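Xaa-Pro Dipeptidase (Alteromonas macleodii, PDB 2QS8) probably hydrolyses dipeptides or similar substrates as a metal-dependent carboxypeptidase of the amidohydrolase superfamily, built on a TIM barrel and holding methionine in its active site. Local coordinates at residues I137-A151 / A190-S203. Sequence-based numbering, arbitrary orientation.
Sequences IFAAGKTIATTGGHA and ADGIKITVTGGVLS. With MET (methionine), chain D.
His150 reaches across to the 196-203 end of its partner segment, in a contact that illustrates how a TIM barrel passes from paired backbones to a ligand pocket, here the methionine site at the His150 end. Its CB packs against Thr196 CG2 at 3.8 Å and lies close to Gly200 N. With CG anti to the backbone N (chi1 179°), the imidazole is carried over Gly200, whose CA forms a CH-pi contact 3.5 Å from the ring centroid. At the edge of the ring, CD2 meets Thr196 CG2 in the ring plane, while ND1 shares a hydrogen bond with Ser203 OG (2.8 Å), also in plane, which helps to fix the rotation of the ring. CE1 then comes within 3.2 Å of the methionine atom OXT, and NE2 lies 3.4 Å from OXT. The ring of His235 stacks on His150.

Deeper in the barrel the backbones run alongside each other, with a water between Ala140, Lys142 and Lys194. Ile144 N donates to Lys194 O at 2.7 Å and Ile144 O accepts from Thr196 N, the two bonds of a single parallel bridge. Thr143 OG1 and CG2 press on Lys194 CG, whose chain runs on to a hydrogen bond with Val113 O near the magnesium ion. At the other end, Asp191 OD1 takes Ala139 N on its anti lone pair (2.9 Å) and pairs with Arg124, while Ala139 O accepts from both Asp191 N and Gly192 N.

Replacing the imidazole by the methyl of an alanine here is likely to leave Ser203 OG without its ND1 partner and open a gap over Gly200 CA, beside OXT. The N-H groups of Val201 and Leu202 bind one carboxylate oxygen each and the His150 imidazole packs beside OXT, a site suited to a free C-terminal carboxylate and consistent with carboxypeptidase activity.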
# COMPACT_ATOMS: atom_id res chain seq x y z
N ILE A 137 3.67 20.82 29.00
CA ILE A 137 2.82 20.04 28.13
C ILE A 137 3.53 18.93 27.37
O ILE A 137 4.59 19.13 26.79
CB ILE A 137 2.12 20.94 27.08
CG1 ILE A 137 1.26 22.00 27.78
CG2 ILE A 137 1.26 20.08 26.15
CD1 ILE A 137 0.55 22.95 26.81
N PHE A 138 2.93 17.75 27.39
CA PHE A 138 3.44 16.60 26.67
C PHE A 138 2.28 16.24 25.74
O PHE A 138 1.21 15.81 26.17
CB PHE A 138 3.79 15.48 27.64
CG PHE A 138 4.96 15.82 28.52
CD1 PHE A 138 4.77 16.38 29.77
CD2 PHE A 138 6.27 15.60 28.08
CE1 PHE A 138 5.86 16.72 30.57
CE2 PHE A 138 7.37 15.94 28.88
CZ PHE A 138 7.15 16.50 30.13
N ALA A 139 2.52 16.44 24.45
CA ALA A 139 1.49 16.25 23.44
C ALA A 139 1.62 15.04 22.54
O ALA A 139 2.71 14.54 22.27
CB ALA A 139 1.39 17.50 22.61
N ALA A 140 0.47 14.58 22.06
CA ALA A 140 0.41 13.43 21.17
C ALA A 140 0.05 13.89 19.75
O ALA A 140 0.08 13.10 18.81
CB ALA A 140 -0.63 12.45 21.68
N GLY A 141 -0.25 15.18 19.61
CA GLY A 141 -0.64 15.69 18.31
C GLY A 141 -1.96 15.07 17.85
O GLY A 141 -2.87 14.85 18.66
N LYS A 142 -2.07 14.77 16.56
CA LYS A 142 -3.29 14.19 16.03
C LYS A 142 -3.48 12.74 16.47
O LYS A 142 -2.58 11.92 16.29
CB LYS A 142 -3.30 14.25 14.50
CG LYS A 142 -4.52 13.57 13.86
CD LYS A 142 -5.80 14.40 13.99
CE LYS A 142 -7.02 13.61 13.54
NZ LYS A 142 -7.41 12.58 14.55
N THR A 143 -4.63 12.45 17.04
CA THR A 143 -4.95 11.09 17.48
C THR A 143 -5.05 10.23 16.22
O THR A 143 -5.62 10.65 15.23
CB THR A 143 -6.33 11.03 18.21
OG1 THR A 143 -6.27 11.81 19.41
CG2 THR A 143 -6.68 9.58 18.56
N ILE A 144 -4.49 9.03 16.26
CA ILE A 144 -4.52 8.17 15.09
C ILE A 144 -5.71 7.22 15.12
O ILE A 144 -6.00 6.61 16.15
CB ILE A 144 -3.22 7.37 14.95
CG1 ILE A 144 -2.04 8.33 14.82
CG2 ILE A 144 -3.32 6.45 13.74
CD1 ILE A 144 -0.68 7.63 14.71
N ALA A 145 -6.37 7.10 13.98
CA ALA A 145 -7.54 6.25 13.85
C ALA A 145 -7.58 5.56 12.49
O ALA A 145 -6.83 5.89 11.57
CB ALA A 145 -8.81 7.09 14.02
N THR A 146 -8.48 4.58 12.39
CA THR A 146 -8.70 3.87 11.14
C THR A 146 -9.93 4.51 10.48
O THR A 146 -10.70 5.20 11.14
CB THR A 146 -8.95 2.38 11.37
OG1 THR A 146 -9.98 2.19 12.34
CG2 THR A 146 -7.68 1.72 11.84
N THR A 147 -10.11 4.27 9.19
CA THR A 147 -11.24 4.85 8.46
C THR A 147 -12.55 4.78 9.23
O THR A 147 -13.00 3.71 9.63
CB THR A 147 -11.42 4.16 7.10
OG1 THR A 147 -10.25 4.40 6.30
CG2 THR A 147 -12.68 4.68 6.38
N GLY A 148 -13.17 5.93 9.45
CA GLY A 148 -14.43 5.97 10.16
C GLY A 148 -14.32 5.86 11.67
O GLY A 148 -15.32 5.95 12.38
N GLY A 149 -13.10 5.67 12.16
CA GLY A 149 -12.87 5.53 13.58
C GLY A 149 -13.21 6.76 14.42
O GLY A 149 -13.39 7.87 13.90
N HIS A 150 -13.29 6.54 15.72
CA HIS A 150 -13.65 7.60 16.66
C HIS A 150 -12.91 8.91 16.43
O HIS A 150 -13.48 9.99 16.59
CB HIS A 150 -13.43 7.13 18.10
CG HIS A 150 -13.76 8.16 19.13
ND1 HIS A 150 -15.01 8.73 19.25
CD2 HIS A 150 -12.99 8.72 20.09
CE1 HIS A 150 -14.99 9.61 20.24
NE2 HIS A 150 -13.78 9.62 20.77
N ALA A 151 -11.64 8.83 16.03
CA ALA A 151 -10.87 10.04 15.81
C ALA A 151 -10.66 10.42 14.34
O ALA A 151 -9.76 11.20 14.03
CB ALA A 151 -9.53 9.93 16.54
N ALA A 190 5.40 15.76 18.09
CA ALA A 190 4.72 15.14 19.24
C ALA A 190 5.66 14.39 20.20
O ALA A 190 6.69 13.85 19.78
CB ALA A 190 3.63 14.20 18.75
N ASP A 191 5.30 14.35 21.48
CA ASP A 191 6.08 13.64 22.50
C ASP A 191 5.62 12.19 22.56
O ASP A 191 6.38 11.29 22.90
CB ASP A 191 5.88 14.25 23.89
CG ASP A 191 6.27 15.70 23.96
OD1 ASP A 191 5.36 16.57 24.03
OD2 ASP A 191 7.49 15.98 23.95
N GLY A 192 4.34 11.97 22.22
CA GLY A 192 3.79 10.63 22.26
C GLY A 192 2.72 10.37 21.21
O GLY A 192 2.45 11.20 20.34
N ILE A 193 2.11 9.20 21.33
CA ILE A 193 1.08 8.77 20.39
C ILE A 193 -0.23 8.47 21.09
O ILE A 193 -0.25 7.96 22.22
CB ILE A 193 1.52 7.49 19.64
CG1 ILE A 193 2.75 7.78 18.78
CG2 ILE A 193 0.37 6.95 18.80
CD1 ILE A 193 2.49 8.77 17.63
N LYS A 194 -1.32 8.78 20.41
CA LYS A 194 -2.66 8.51 20.92
C LYS A 194 -3.47 7.87 19.79
O LYS A 194 -3.47 8.36 18.66
CB LYS A 194 -3.31 9.81 21.38
CG LYS A 194 -4.81 9.73 21.58
CD LYS A 194 -5.18 8.82 22.74
CE LYS A 194 -6.68 8.90 23.01
NZ LYS A 194 -7.17 10.30 23.10
N ILE A 195 -4.16 6.77 20.09
CA ILE A 195 -4.99 6.10 19.10
C ILE A 195 -6.35 5.75 19.70
O ILE A 195 -6.49 5.66 20.92
CB ILE A 195 -4.36 4.78 18.60
CG1 ILE A 195 -4.30 3.75 19.74
CG2 ILE A 195 -3.00 5.04 18.01
CD1 ILE A 195 -3.81 2.37 19.32
N THR A 196 -7.34 5.57 18.84
CA THR A 196 -8.67 5.16 19.28
C THR A 196 -8.78 3.69 18.84
O THR A 196 -9.07 3.38 17.69
CB THR A 196 -9.80 6.01 18.63
OG1 THR A 196 -9.58 6.15 17.22
CG2 THR A 196 -9.84 7.39 19.25
N VAL A 197 -8.49 2.79 19.78
CA VAL A 197 -8.54 1.37 19.49
C VAL A 197 -9.97 0.81 19.40
O VAL A 197 -10.17 -0.32 18.97
CB VAL A 197 -7.73 0.56 20.55
CG1 VAL A 197 -8.60 0.23 21.74
CG2 VAL A 197 -7.14 -0.69 19.91
N THR A 198 -10.96 1.60 19.83
CA THR A 198 -12.36 1.18 19.73
C THR A 198 -13.19 2.39 19.34
O THR A 198 -12.69 3.51 19.29
CB THR A 198 -12.93 0.65 21.07
OG1 THR A 198 -13.12 1.74 21.98
CG2 THR A 198 -12.00 -0.39 21.69
N GLY A 199 -14.48 2.17 19.08
CA GLY A 199 -15.35 3.28 18.75
C GLY A 199 -15.44 4.22 19.94
O GLY A 199 -14.94 3.90 21.02
N GLY A 200 -16.08 5.37 19.76
CA GLY A 200 -16.18 6.33 20.84
C GLY A 200 -17.55 6.97 20.97
O GLY A 200 -18.46 6.67 20.19
N VAL A 201 -17.70 7.88 21.93
CA VAL A 201 -18.97 8.55 22.19
C VAL A 201 -19.24 9.84 21.41
O VAL A 201 -20.19 9.91 20.64
CB VAL A 201 -19.13 8.86 23.70
CG1 VAL A 201 -20.42 9.63 23.94
CG2 VAL A 201 -19.14 7.58 24.49
N LEU A 202 -18.42 10.85 21.64
CA LEU A 202 -18.61 12.15 21.00
C LEU A 202 -18.33 12.23 19.49
O LEU A 202 -18.38 13.30 18.90
CB LEU A 202 -17.77 13.20 21.73
CG LEU A 202 -18.10 13.25 23.22
CD1 LEU A 202 -17.18 14.23 23.93
CD2 LEU A 202 -19.56 13.63 23.39
N SER A 203 -18.04 11.10 18.86
CA SER A 203 -17.80 11.11 17.43
C SER A 203 -19.11 10.85 16.71
O SER A 203 -19.95 10.10 17.20
CB SER A 203 -16.77 10.04 17.05
OG SER A 203 -17.16 8.75 17.50
N MET D . -14.11 11.55 24.73
CA MET D . -14.69 10.22 25.10
C MET D . -15.55 9.64 23.98
O MET D . -15.72 8.40 23.95
CB MET D . -15.54 10.35 26.36
CG MET D . -16.10 9.05 26.84
SD MET D . -16.88 9.23 28.41
CE MET D . -15.45 9.53 29.42
OXT MET D . -16.04 10.43 23.15
O HOH W 1 -0.94 10.65 18.42
O HOH W 2 -10.21 4.39 15.29